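Local coordinates for protein putative short-chain dehydrogenase/reductase (Burkholderia xenovorans, PDB 5IZ4) that probably acts as an NADPH-dependent 3-oxoacyl-[acyl-carrier-protein] reductase of the short-chain dehydrogenase/reductase family, and holds ADP in its Rossmann-fold nucleotide pocket, at residues A[43-48]-A[52-57]; A[154-159]-A[243-248]; A[14-19]-A[86-91]. All coordinates share one frame; numbering follows the deposited sequence. Where two conformers were deposited one is given.

Contact 1: residues A[43-48]-A[52-57]. With ADP (adenosine-5'-diphosphate), chain B.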
ATOM      1  N   ILE A  43      -3.016  -1.543  34.493  1.00 18.72           N
ATOM      2  CA  ILE A  43      -4.167  -0.846  33.932  1.00 17.32           C
ATOM      3  C   ILE A  43      -3.865   0.647  33.934  1.00 24.16           C
ATOM      4  O   ILE A  43      -3.800   1.281  34.992  1.00 25.48           O
ATOM      5  CB  ILE A  43      -5.437  -1.179  34.725  1.00 20.01           C
ATOM      6  CG1 ILE A  43      -5.854  -2.627  34.430  1.00 23.26           C
ATOM      7  CG2 ILE A  43      -6.582  -0.237  34.382  1.00 21.55           C
ATOM      8  CD1 ILE A  43      -6.749  -3.207  35.492  1.00 23.50           C
ATOM      9  N   GLY A  44      -3.666   1.210  32.748  1.00 19.60           N
ATOM     10  CA  GLY A  44      -3.324   2.614  32.660  1.00 18.67           C
ATOM     11  C   GLY A  44      -4.532   3.517  32.675  1.00 22.35           C
ATOM     12  O   GLY A  44      -5.307   3.550  31.716  1.00 24.24           O
ATOM     13  N   ASN A  45      -4.704   4.237  33.775  1.00 20.56           N
ATOM     14  CA  ASN A  45      -5.768   5.212  33.932  1.00 24.32           C
ATOM     15  C   ASN A  45      -5.253   6.593  33.547  1.00 22.39           C
ATOM     16  O   ASN A  45      -4.084   6.918  33.766  1.00 26.86           O
ATOM     17  CB  ASN A  45      -6.266   5.231  35.384  1.00 22.35           C
ATOM     18  CG  ASN A  45      -7.356   6.247  35.608  1.00 22.59           C
ATOM     19  OD1 ASN A  45      -8.429   6.150  35.025  1.00 25.46           O
ATOM     20  ND2 ASN A  45      -7.092   7.227  36.462  1.00 24.50           N
ATOM     21  N   PHE A  46      -6.145   7.415  32.987  1.00 23.06           N
ATOM     22  CA  PHE A  46      -5.765   8.779  32.603  1.00 24.93           C
ATOM     23  C   PHE A  46      -5.680   9.692  33.830  1.00 24.97           C
ATOM     24  O   PHE A  46      -4.584  10.061  34.266  1.00 31.09           O
ATOM     25  CB  PHE A  46      -6.747   9.326  31.557  1.00 24.75           C
ATOM     26  CG  PHE A  46      -6.405  10.712  31.040  1.00 26.12           C
ATOM     27  CD1 PHE A  46      -5.122  11.232  31.167  1.00 24.80           C
ATOM     28  CD2 PHE A  46      -7.383  11.500  30.444  1.00 27.00           C
ATOM     29  CE1 PHE A  46      -4.822  12.514  30.701  1.00 26.06           C
ATOM     30  CE2 PHE A  46      -7.089  12.774  29.982  1.00 31.61           C
ATOM     31  CZ  PHE A  46      -5.810  13.281  30.110  1.00 28.37           C
ATOM     32  N   ASP A  47      -6.824  10.078  34.398  1.00 27.16           N
ATOM     33  CA  ASP A  47      -6.826  11.051  35.496  1.00 26.95           C
ATOM     34  C   ASP A  47      -8.032  10.793  36.397  1.00 27.44           C
ATOM     35  O   ASP A  47      -8.660   9.736  36.333  1.00 29.05           O
ATOM     36  CB  ASP A  47      -6.793  12.483  34.938  1.00 36.03           C
ATOM     37  CG  ASP A  47      -7.978  12.801  34.041  1.00 38.68           C
ATOM     38  OD1 ASP A  47      -9.017  12.113  34.117  1.00 37.67           O
ATOM     39  OD2 ASP A  47      -7.882  13.771  33.260  1.00 40.91           O
ATOM     40  N   ASP A  48      -8.366  11.768  37.254  1.00 29.52           N
ATOM     41  CA  ASP A  48      -9.469  11.536  38.181  1.00 34.79           C
ATOM     42  C   ASP A  48     -10.790  11.308  37.456  1.00 35.09           C
ATOM     43  O   ASP A  48     -11.643  10.560  37.949  1.00 35.71           O
ATOM     44  CB  ASP A  48      -9.605  12.705  39.160  1.00 38.63           C
ATOM     45  CG  ASP A  48      -8.437  12.801  40.122  1.00 51.86           C
ATOM     46  OD1 ASP A  48      -7.641  11.841  40.196  1.00 50.59           O
ATOM     47  OD2 ASP A  48      -8.322  13.839  40.811  1.00 55.96           O
ATOM     48  N   ASP A  52     -12.947   6.024  38.088  1.00 31.14           N
ATOM     49  CA  ASP A  52     -14.016   5.092  38.436  1.00 31.13           C
ATOM     50  C   ASP A  52     -14.154   4.006  37.382  1.00 31.35           C
ATOM     51  O   ASP A  52     -14.313   2.824  37.716  1.00 33.31           O
ATOM     52  CB  ASP A  52     -15.339   5.831  38.603  1.00 33.79           C
ATOM     53  CG  ASP A  52     -15.482   6.461  39.970  1.00 44.00           C
ATOM     54  OD1 ASP A  52     -14.510   6.410  40.760  1.00 44.65           O
ATOM     55  OD2 ASP A  52     -16.563   7.019  40.249  1.00 49.98           O
ATOM     56  N   ALA A  53     -14.093   4.389  36.104  1.00 29.99           N
ATOM     57  CA  ALA A  53     -14.133   3.391  35.038  1.00 26.20           C
ATOM     58  C   ALA A  53     -12.951   2.436  35.139  1.00 28.69           C
ATOM     59  O   ALA A  53     -13.110   1.217  34.983  1.00 24.91           O
ATOM     60  CB  ALA A  53     -14.153   4.081  33.673  1.00 29.67           C
ATOM     61  N   ALA A  54     -11.755   2.974  35.400  1.00 27.37           N
ATOM     62  CA  ALA A  54     -10.567   2.134  35.538  1.00 26.34           C
ATOM     63  C   ALA A  54     -10.726   1.124  36.669  1.00 23.13           C
ATOM     64  O   ALA A  54     -10.294  -0.031  36.551  1.00 24.91           O
ATOM     65  CB  ALA A  54      -9.336   3.013  35.783  1.00 24.94           C
ATOM     66  N   SER A  55     -11.335   1.549  37.778  1.00 25.81           N
ATOM     67  CA  SER A  55     -11.512   0.656  38.919  1.00 27.74           C
ATOM     68  C   SER A  55     -12.470  -0.476  38.589  1.00 28.48           C
ATOM     69  O   SER A  55     -12.292  -1.601  39.065  1.00 28.69           O
ATOM     70  CB  SER A  55     -12.016   1.443  40.126  1.00 30.84           C
ATOM     71  OG  SER A  55     -11.082   2.446  40.483  1.00 40.57           O
ATOM     72  N   THR A  56     -13.492  -0.197  37.773  1.00 28.05           N
ATOM     73  CA  THR A  56     -14.379  -1.257  37.306  1.00 27.02           C
ATOM     74  C   THR A  56     -13.635  -2.227  36.398  1.00 26.67           C
ATOM     75  O   THR A  56     -13.803  -3.447  36.515  1.00 25.92           O
ATOM     76  CB  THR A  56     -15.577  -0.647  36.584  1.00 28.90           C
ATOM     77  OG1 THR A  56     -16.279   0.218  37.486  1.00 36.33           O
ATOM     78  CG2 THR A  56     -16.527  -1.736  36.096  1.00 32.69           C
ATOM     79  N   VAL A  57     -12.813  -1.699  35.483  1.00 23.04           N
ATOM     80  CA  VAL A  57     -11.977  -2.558  34.645  1.00 23.34           C
ATOM     81  C   VAL A  57     -11.098  -3.452  35.512  1.00 24.93           C
ATOM     82  O   VAL A  57     -10.982  -4.660  35.264  1.00 22.30           O
ATOM     83  CB  VAL A  57     -11.134  -1.713  33.667  1.00 24.95           C
ATOM     84  CG1 VAL A  57     -10.123  -2.599  32.902  1.00 23.11           C
ATOM     85  CG2 VAL A  57     -12.041  -0.971  32.697  1.00 21.88           C
TER
HETATM   86  PB  ADP B 300     -11.285   3.762  21.956  1.00 75.41           P
HETATM   87  O1B ADP B 300      -9.804   4.286  21.930  1.00 78.40           O
HETATM   88  O2B ADP B 300     -11.580   2.565  22.906  1.00 71.57           O
HETATM   89  O3B ADP B 300     -12.046   3.721  20.593  1.00 84.00           O
HETATM   90  PA  ADP B 300     -11.661   5.703  24.271  1.00 60.68           P
HETATM   91  O1A ADP B 300     -11.696   7.335  24.246  1.00 54.81           O
HETATM   92  O2A ADP B 300     -12.548   5.141  25.426  1.00 64.01           O
HETATM   93  O3A ADP B 300     -11.964   5.233  22.788  1.00 75.39           O
HETATM   94  O5' ADP B 300     -10.059   5.520  24.648  1.00 56.09           O
HETATM   95  C5' ADP B 300      -9.178   6.642  24.823  1.00 32.72           C
HETATM   96  C4' ADP B 300      -8.591   6.462  26.225  1.00 31.35           C
HETATM   97  O4' ADP B 300      -7.328   7.228  26.354  1.00 23.89           O
HETATM   98  C3' ADP B 300      -9.510   6.972  27.364  1.00 28.52           C
HETATM   99  O3' ADP B 300      -9.391   6.189  28.518  1.00 36.78           O
HETATM  100  C2' ADP B 300      -8.882   8.370  27.614  1.00 31.17           C
HETATM  101  O2' ADP B 300      -9.247   8.746  28.943  1.00 38.43           O
HETATM  102  C1' ADP B 300      -7.405   8.039  27.510  1.00 22.00           C
HETATM  103  N9  ADP B 300      -6.587   9.257  27.331  1.00 22.36           N
HETATM  104  C8  ADP B 300      -6.901  10.451  26.661  1.00 21.72           C
HETATM  105  N7  ADP B 300      -5.905  11.302  26.737  1.00 21.69           N
HETATM  106  C5  ADP B 300      -4.919  10.670  27.468  1.00 22.64           C
HETATM  107  C6  ADP B 300      -3.657  11.069  27.871  1.00 18.53           C
HETATM  108  N6  ADP B 300      -3.191  12.300  27.543  1.00 22.84           N
HETATM  109  N1  ADP B 300      -2.906  10.225  28.587  1.00 18.56           N
HETATM  110  C2  ADP B 300      -3.401   9.017  28.904  1.00 18.47           C
HETATM  111  N3  ADP B 300      -4.593   8.560  28.566  1.00 23.66           N
HETATM  112  C4  ADP B 300      -5.336   9.406  27.839  1.00 23.10           C
HETATM  113  O   HOH W   1     -13.686   8.923  37.874  1.00 30.66           O

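Contact 2: residues A[154-159]-A[243-248]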
ATOM      1  N   SER A 154       6.139  -7.797  22.676  1.00 15.99           N
ATOM      2  CA  SER A 154       5.158  -7.262  21.739  1.00 15.39           C
ATOM      3  C   SER A 154       4.721  -5.853  22.113  1.00 20.16           C
ATOM      4  O   SER A 154       4.324  -5.612  23.254  1.00 18.49           O
ATOM      5  CB  SER A 154       3.928  -8.180  21.686  1.00 19.38           C
ATOM      6  OG  SER A 154       2.917  -7.624  20.862  1.00 18.03           O
ATOM      7  N   VAL A 155       4.757  -4.938  21.145  1.00 16.28           N
ATOM      8  CA  VAL A 155       4.130  -3.621  21.261  1.00 14.08           C
ATOM      9  C   VAL A 155       3.000  -3.552  20.237  1.00 15.15           C
ATOM     10  O   VAL A 155       3.212  -3.833  19.051  1.00 17.83           O
ATOM     11  CB  VAL A 155       5.150  -2.487  21.037  1.00 15.02           C
ATOM     12  CG1 VAL A 155       4.476  -1.103  21.071  1.00 15.49           C
ATOM     13  CG2 VAL A 155       6.257  -2.559  22.104  1.00 17.02           C
ATOM     14  N   VAL A 156       1.806  -3.172  20.684  1.00 17.41           N
ATOM     15  CA  VAL A 156       0.647  -3.029  19.803  1.00 15.67           C
ATOM     16  C   VAL A 156       0.150  -1.594  19.905  1.00 15.77           C
ATOM     17  O   VAL A 156      -0.229  -1.135  20.993  1.00 17.02           O
ATOM     18  CB  VAL A 156      -0.473  -4.021  20.156  1.00 15.20           C
ATOM     19  CG1 VAL A 156      -1.717  -3.781  19.281  1.00 16.96           C
ATOM     20  CG2 VAL A 156       0.015  -5.468  20.029  1.00 18.08           C
ATOM     21  N   ASN A 157       0.147  -0.891  18.777  1.00 17.20           N
ATOM     22  CA  ASN A 157      -0.291   0.499  18.706  1.00 16.35           C
ATOM     23  C   ASN A 157      -1.697   0.549  18.129  1.00 18.17           C
ATOM     24  O   ASN A 157      -1.938   0.014  17.048  1.00 17.06           O
ATOM     25  CB  ASN A 157       0.661   1.316  17.825  1.00 16.89           C
ATOM     26  CG  ASN A 157       2.064   1.356  18.378  1.00 18.87           C
ATOM     27  OD1 ASN A 157       2.260   1.333  19.594  1.00 16.97           O
ATOM     28  ND2 ASN A 157       3.055   1.411  17.490  1.00 18.34           N
ATOM     29  N   VAL A 158      -2.621   1.195  18.826  1.00 15.45           N
ATOM     30  CA  VAL A 158      -3.978   1.314  18.305  1.00 16.52           C
ATOM     31  C   VAL A 158      -4.001   2.553  17.421  1.00 19.87           C
ATOM     32  O   VAL A 158      -4.039   3.687  17.904  1.00 17.68           O
ATOM     33  CB  VAL A 158      -5.031   1.383  19.410  1.00 20.28           C
ATOM     34  CG1 VAL A 158      -6.425   1.497  18.766  1.00 22.53           C
ATOM     35  CG2 VAL A 158      -4.944   0.156  20.275  1.00 20.24           C
ATOM     36  N   SER A 159      -3.960   2.329  16.113  1.00 16.22           N
ATOM     37  CA  SER A 159      -4.081   3.427  15.169  1.00 14.22           C
ATOM     38  C   SER A 159      -5.546   3.534  14.747  1.00 17.08           C
ATOM     39  O   SER A 159      -6.440   3.369  15.585  1.00 20.24           O
ATOM     40  CB  SER A 159      -3.135   3.190  13.989  1.00 15.57           C
ATOM     41  OG  SER A 159      -3.130   4.285  13.099  1.00 19.31           O
ATOM     42  N   GLU A 243      -9.078  -8.943  20.932  1.00 19.67           N
ATOM     43  CA  GLU A 243      -8.673 -10.256  20.424  1.00 16.14           C
ATOM     44  C   GLU A 243      -7.501 -10.131  19.463  1.00 19.11           C
ATOM     45  O   GLU A 243      -6.571 -10.946  19.492  1.00 20.69           O
ATOM     46  CB  GLU A 243      -9.834 -10.966  19.708  1.00 20.72           C
ATOM     47  CG  GLU A 243     -10.896 -11.597  20.591  1.00 30.93           C
ATOM     48  CD  GLU A 243     -10.393 -12.755  21.457  1.00 24.43           C
ATOM     49  OE1 GLU A 243     -11.001 -12.974  22.519  1.00 36.25           O
ATOM     50  OE2 GLU A 243      -9.421 -13.446  21.079  1.00 31.06           O
ATOM     51  N   LEU A 244      -7.544  -9.130  18.582  1.00 16.49           N
ATOM     52  CA  LEU A 244      -6.450  -8.920  17.644  1.00 15.40           C
ATOM     53  C   LEU A 244      -5.165  -8.533  18.374  1.00 20.89           C
ATOM     54  O   LEU A 244      -4.081  -9.020  18.033  1.00 19.43           O
ATOM     55  CB  LEU A 244      -6.866  -7.855  16.628  1.00 19.49           C
ATOM     56  CG  LEU A 244      -5.990  -7.476  15.435  1.00 28.16           C
ATOM     57  CD1 LEU A 244      -5.668  -8.673  14.552  1.00 24.01           C
ATOM     58  CD2 LEU A 244      -6.705  -6.401  14.626  1.00 27.71           C
ATOM     59  N   ALA A 245      -5.256  -7.671  19.391  1.00 18.21           N
ATOM     60  CA  ALA A 245      -4.056  -7.318  20.140  1.00 16.28           C
ATOM     61  C   ALA A 245      -3.480  -8.538  20.845  1.00 19.97           C
ATOM     62  O   ALA A 245      -2.256  -8.726  20.883  1.00 17.49           O
ATOM     63  CB  ALA A 245      -4.364  -6.214  21.158  1.00 16.58           C
ATOM     64  N   TRP A 246      -4.351  -9.363  21.428  1.00 18.61           N
ATOM     65  CA  TRP A 246      -3.902 -10.595  22.074  1.00 20.97           C
ATOM     66  C   TRP A 246      -3.281 -11.554  21.063  1.00 24.59           C
ATOM     67  O   TRP A 246      -2.214 -12.129  21.321  1.00 18.21           O
ATOM     68  CB  TRP A 246      -5.065 -11.269  22.810  1.00 20.12           C
ATOM     69  CG  TRP A 246      -4.760 -12.699  23.178  1.00 22.81           C
ATOM     70  CD1 TRP A 246      -5.270 -13.832  22.596  1.00 22.60           C
ATOM     71  CD2 TRP A 246      -3.834 -13.144  24.175  1.00 24.86           C
ATOM     72  NE1 TRP A 246      -4.728 -14.949  23.187  1.00 27.15           N
ATOM     73  CE2 TRP A 246      -3.839 -14.553  24.154  1.00 25.98           C
ATOM     74  CE3 TRP A 246      -2.997 -12.488  25.078  1.00 20.76           C
ATOM     75  CZ2 TRP A 246      -3.049 -15.314  25.010  1.00 30.92           C
ATOM     76  CZ3 TRP A 246      -2.210 -13.245  25.926  1.00 26.36           C
ATOM     77  CH2 TRP A 246      -2.235 -14.645  25.884  1.00 29.24           C
ATOM     78  N   PHE A 247      -3.921 -11.732  19.900  1.00 18.12           N
ATOM     79  CA  PHE A 247      -3.375 -12.650  18.905  1.00 20.71           C
ATOM     80  C   PHE A 247      -1.989 -12.213  18.453  1.00 19.12           C
ATOM     81  O   PHE A 247      -1.062 -13.028  18.383  1.00 20.68           O
ATOM     82  CB  PHE A 247      -4.293 -12.771  17.683  1.00 19.57           C
ATOM     83  CG  PHE A 247      -3.595 -13.378  16.488  1.00 21.50           C
ATOM     84  CD1 PHE A 247      -3.418 -14.749  16.399  1.00 27.21           C
ATOM     85  CD2 PHE A 247      -3.063 -12.571  15.490  1.00 22.24           C
ATOM     86  CE1 PHE A 247      -2.752 -15.305  15.331  1.00 22.78           C
ATOM     87  CE2 PHE A 247      -2.389 -13.127  14.418  1.00 22.34           C
ATOM     88  CZ  PHE A 247      -2.233 -14.496  14.346  1.00 22.46           C
ATOM     89  N   LEU A 248      -1.840 -10.930  18.102  1.00 18.45           N
ATOM     90  CA  LEU A 248      -0.548 -10.435  17.650  1.00 17.94           C
ATOM     91  C   LEU A 248       0.522 -10.642  18.709  1.00 23.73           C
ATOM     92  O   LEU A 248       1.687 -10.901  18.382  1.00 23.16           O
ATOM     93  CB  LEU A 248      -0.646  -8.953  17.276  1.00 19.25           C
ATOM     94  CG  LEU A 248      -1.402  -8.661  15.977  1.00 19.76           C
ATOM     95  CD1 LEU A 248      -1.438  -7.162  15.734  1.00 22.35           C
ATOM     96  CD2 LEU A 248      -0.743  -9.391  14.803  1.00 24.75           C
TER

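Contact 3: residues A[14-19]-A[86-91]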
ATOM      1  N   THR A  14       4.729 -14.838  35.988  1.00 28.34           N
ATOM      2  CA  THR A  14       3.586 -14.648  35.114  1.00 26.36           C
ATOM      3  C   THR A  14       3.835 -13.471  34.181  1.00 25.16           C
ATOM      4  O   THR A  14       4.303 -12.422  34.643  1.00 26.34           O
ATOM      5  CB  THR A  14       2.330 -14.405  35.956  1.00 27.36           C
ATOM      6  OG1 THR A  14       2.143 -15.533  36.821  1.00 36.87           O
ATOM      7  CG2 THR A  14       1.102 -14.243  35.070  1.00 27.76           C
ATOM      8  N   PRO A  15       3.546 -13.589  32.883  1.00 24.93           N
ATOM      9  CA  PRO A  15       3.810 -12.471  31.966  1.00 22.40           C
ATOM     10  C   PRO A  15       2.938 -11.262  32.286  1.00 26.69           C
ATOM     11  O   PRO A  15       1.856 -11.379  32.869  1.00 25.24           O
ATOM     12  CB  PRO A  15       3.482 -13.054  30.583  1.00 22.87           C
ATOM     13  CG  PRO A  15       2.591 -14.219  30.864  1.00 26.50           C
ATOM     14  CD  PRO A  15       3.045 -14.781  32.176  1.00 26.73           C
ATOM     15  N   VAL A  16       3.431 -10.088  31.891  1.00 21.93           N
ATOM     16  CA  VAL A  16       2.828  -8.802  32.237  1.00 19.81           C
ATOM     17  C   VAL A  16       2.451  -8.044  30.969  1.00 18.09           C
ATOM     18  O   VAL A  16       3.273  -7.909  30.049  1.00 18.82           O
ATOM     19  CB  VAL A  16       3.784  -7.945  33.090  1.00 21.37           C
ATOM     20  CG1 VAL A  16       3.237  -6.529  33.231  1.00 20.12           C
ATOM     21  CG2 VAL A  16       4.003  -8.585  34.453  1.00 24.61           C
ATOM     22  N   CYS A  17       1.227  -7.515  30.941  1.00 17.24           N
ATOM     23  CA  CYS A  17       0.784  -6.614  29.886  1.00 18.18           C
ATOM     24  C   CYS A  17       0.503  -5.239  30.470  1.00 21.08           C
ATOM     25  O   CYS A  17      -0.186  -5.127  31.490  1.00 20.24           O
ATOM     26  CB  CYS A  17      -0.466  -7.143  29.184  1.00 19.65           C
ATOM     27  SG  CYS A  17      -0.967  -6.087  27.799  1.00 20.12           S
ATOM     28  N   VAL A  18       1.051  -4.198  29.835  1.00 19.51           N
ATOM     29  CA  VAL A  18       0.791  -2.805  30.197  1.00 17.82           C
ATOM     30  C   VAL A  18      -0.146  -2.209  29.153  1.00 21.79           C
ATOM     31  O   VAL A  18       0.123  -2.296  27.949  1.00 17.55           O
ATOM     32  CB  VAL A  18       2.099  -2.003  30.276  1.00 19.06           C
ATOM     33  CG1 VAL A  18       1.816  -0.530  30.609  1.00 19.58           C
ATOM     34  CG2 VAL A  18       3.056  -2.622  31.304  1.00 20.02           C
ATOM     35  N   ILE A  19      -1.248  -1.607  29.598  1.00 15.29           N
ATOM     36  CA  ILE A  19      -2.268  -1.074  28.693  1.00 16.99           C
ATOM     37  C   ILE A  19      -2.488   0.399  29.031  1.00 19.51           C
ATOM     38  O   ILE A  19      -2.959   0.715  30.130  1.00 23.20           O
ATOM     39  CB  ILE A  19      -3.592  -1.852  28.804  1.00 17.80           C
ATOM     40  CG1 ILE A  19      -3.387  -3.371  28.597  1.00 20.55           C
ATOM     41  CG2 ILE A  19      -4.626  -1.330  27.802  1.00 22.02           C
ATOM     42  CD1 ILE A  19      -3.316  -4.176  29.909  1.00 20.71           C
ATOM     43  N   ASP A  86       8.167   2.522  36.021  1.00 21.55           N
ATOM     44  CA  ASP A  86       8.806   2.255  37.306  1.00 26.37           C
ATOM     45  C   ASP A  86       7.865   1.515  38.247  1.00 24.85           C
ATOM     46  O   ASP A  86       8.296   0.624  38.986  1.00 27.41           O
ATOM     47  CB  ASP A  86       9.263   3.560  37.956  1.00 39.63           C
ATOM     48  CG  ASP A  86      10.522   4.114  37.334  1.00 61.11           C
ATOM     49  OD1 ASP A  86      11.183   3.378  36.572  1.00 67.25           O
ATOM     50  OD2 ASP A  86      10.858   5.286  37.621  1.00 66.83           O
ATOM     51  N   MET A  87       6.582   1.894  38.253  1.00 25.78           N
ATOM     52  CA  MET A  87       5.621   1.220  39.122  0.66 31.35           C
ATOM     53  C   MET A  87       5.458  -0.241  38.724  1.00 30.42           C
ATOM     54  O   MET A  87       5.411  -1.126  39.590  1.00 26.92           O
ATOM     55  CB  MET A  87       4.277   1.953  39.088  0.66 33.23           C
ATOM     56  CG  MET A  87       3.198   1.355  39.993  0.66 38.67           C
ATOM     57  SD  MET A  87       1.592   2.189  39.873  0.66 42.44           S
ATOM     58  CE  MET A  87       2.092   3.894  40.102  0.66 48.33           C
ATOM     59  N   VAL A  88       5.372  -0.511  37.422  1.00 24.40           N
ATOM     60  CA  VAL A  88       5.258  -1.876  36.926  1.00 25.00           C
ATOM     61  C   VAL A  88       6.525  -2.662  37.229  1.00 25.59           C
ATOM     62  O   VAL A  88       6.465  -3.824  37.654  1.00 29.48           O
ATOM     63  CB  VAL A  88       4.951  -1.852  35.418  1.00 22.35           C
ATOM     64  CG1 VAL A  88       4.870  -3.284  34.855  1.00 27.51           C
ATOM     65  CG2 VAL A  88       3.663  -1.084  35.164  1.00 21.14           C
ATOM     66  N   ALA A  89       7.690  -2.045  37.016  1.00 27.78           N
ATOM     67  CA  ALA A  89       8.952  -2.718  37.303  1.00 27.67           C
ATOM     68  C   ALA A  89       9.048  -3.106  38.772  1.00 31.97           C
ATOM     69  O   ALA A  89       9.485  -4.214  39.098  1.00 30.47           O
ATOM     70  CB  ALA A  89      10.130  -1.821  36.919  1.00 28.42           C
ATOM     71  N   SER A  90       8.641  -2.208  39.673  1.00 28.87           N
ATOM     72  CA  SER A  90       8.743  -2.502  41.100  1.00 31.70           C
ATOM     73  C   SER A  90       7.851  -3.667  41.500  1.00 33.39           C
ATOM     74  O   SER A  90       8.221  -4.457  42.378  1.00 37.44           O
ATOM     75  CB  SER A  90       8.375  -1.270  41.927  1.00 41.29           C
ATOM     76  OG  SER A  90       9.116  -0.143  41.505  1.00 54.52           O
ATOM     77  N   ARG A  91       6.689  -3.797  40.865  1.00 29.36           N
ATOM     78  CA  ARG A  91       5.736  -4.829  41.253  0.74 29.66           C
ATOM     79  C   ARG A  91       6.115  -6.193  40.677  1.00 32.94           C
ATOM     80  O   ARG A  91       6.142  -7.194  41.402  1.00 33.19           O
ATOM     81  CB  ARG A  91       4.333  -4.414  40.806  0.74 30.71           C
ATOM     82  CG  ARG A  91       3.248  -5.432  41.086  0.74 31.78           C
ATOM     83  CD  ARG A  91       2.699  -5.338  42.508  0.74 31.95           C
ATOM     84  NE  ARG A  91       1.622  -6.308  42.673  0.74 31.66           N
ATOM     85  CZ  ARG A  91       0.356  -6.082  42.336  0.74 33.91           C
ATOM     86  NH1 ARG A  91      -0.556  -7.031  42.501  0.74 35.63           N
ATOM     87  NH2 ARG A  91       0.002  -4.908  41.835  0.74 30.98           N
TER

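Contact 1: residues A[43-48]-A[52-57]
The carboxamide of N45 reaches the methyl of A54 with its oxygen side, OD1 lying 3.4 Å from A54 CB, while the ring of F46, the next residue, is turned to the nucleotide. Over one face of that ring lies the adenine of ADP: its C5 sits 3.6 Å above the plane of F46, over the ring centre, and F46 CE1 comes 3.4 Å from adenine C6. D47 OD2 covers the opposite face, displaced toward the rim. The N45 amide is fixed from several directions. Its CG is anti to the backbone N (chi1 179°), which carries the amide toward helix 51-63; OD1 is hydrogen-bonded to T50 OG1, and ND2 donates to D47 O at 3.0 Å from above the carbonyl plane (43° out of it). ND2 also pairs with D72 OD1, so both polar ends of this buried group are satisfied and its rotation is settled. T50 OG1 additionally meets D47 N, tying down the turn that presents F46 to the adenine. A water joins the two segments farther out, donating to D48 O (2.6 Å) and accepting from D52 N (3.0 Å) near the start of the helix. Deeper in, the contact is apolar: I43 CD1 lies 4.3 Å from V57 CG1, and I43 CG2 is 4.5 Å from A54 CB. Strand 43-45 and helix 52-57 run antiparallel (170°), as expected of a strand and the helix that follows it in a beta-alpha-beta crossover. Strand 40-45 pairs through I43 and N45 with strand 68-72 and through G44 with I19 of strand 16-20, while V57 also packs on A28 and A31 of helix 25-36.

Contact 2: residues A[154-159]-A[243-248]
V156 overlaps A245 with one methyl and leans toward L248 with the other. Its CG1 is 4.1 Å from A245 CB, whereas CG2 lies 4.1 Å from A245 O and 4.5 Å from L248 CB, so the forked tip faces one turn of the helix. For V156, chi1 (176°) sets CG1 anti to the backbone N, which aims it at A245 CB, and turns CG2 to A245 O and L248 CB. The small side chain at A245 lets the backbones come close here, with 6.4 Å between V156 CA and A245 CA. At the S154 end the approach is looser, S154 OG standing 4.3 Å from L248 O without a bond between them. Each has another partner: S154 OG is hydrogen-bonded to T249 OG1, which also bonds A245 O, and L248 O is hydrogen-bonded to R196 NH1. The buried hydroxyl of S154 is thus linked through T249 to the same helical turn that V156 touches. Strand 154-158 and helix 243-248 run nearly antiparallel, at 154° with axes 9.0 Å apart. Beyond this interface, F247 stacks on F247 of the second subunit and packs on L244 of that subunit, placing the helix at a subunit boundary. W246 instead meets helix 25-36, by a cation-pi contact with R33 and edge-to-face with F34. Within the sheet, V156 bonds through its backbone to L98 and N100 of strand 97-100, and L200 of strand 195-202 touches V156, L244 and L248.

Contact 3: residues A[14-19]-A[86-91]
V88 points its CB from helix 78-92 onto V16 and V18 of strand 16-20, the first strand of the Rossmann fold. At CB the side chain forks. CG1, anti to the backbone N (chi1 178°), reaches both valines, lying 4.0 Å from V16 CG1 and 4.0 Å from V18 CG2. CG2 turns to V18 alone, at 4.2 Å from V18 CG2. One helical valine therefore meets two strand residues that sit two positions apart and face the same side of the sheet. The approaches differ: V88 and V16 slide past each other in opposite directions, while the side chains of V88 and V18 meet at a slant. V18 has its CG2 anti to the carbonyl carbon, which brings that methyl under both branches of V88. The contact is purely apolar and small, 97 Å² in all, with the nearest alpha carbons, V18 CA and V88 CA, 8.1 Å apart. All three valines are buried. Helix 78-92 belongs to the crossover that leads from edge strand 68-72 back past strands 40-45 and 16-20 to strand 97-100, the step at which the strand order of the fold reverses. V88 accordingly also touches A42 of strand 40-45, and M87 packs on L69 and F71 of strand 68-72. V16 is fastened at its backbone N to D96 OD1, just before strand 97-100. On the exposed side of the helix, D86 O accepts two donors from opposite faces of its plane, S90 N at 2.9 Å and S90 OG at 2.8 Å.

All three contacts set a helix against one parallel sheet with strand order 3-2-1-4-5-6-7. Contacts 1 and 2 use helices on the same face, their centres 20 Å apart; helix 25-36 touches residues of both. Contact 3 lies on the opposite face, its centre 16 Å from contact 1 and 17 Å from contact 2. Contacts 1 and 3 join through neighbouring strands, G44 N lying 2.8 Å from I19 O in a probable hydrogen bond. Along the chain, contact 1 falls between the two halves of contact 3, and contact 2 follows both. Together they sample both faces of the sheet, with contact 1 bordering the ADP pocket and contact 2 the subunit interface.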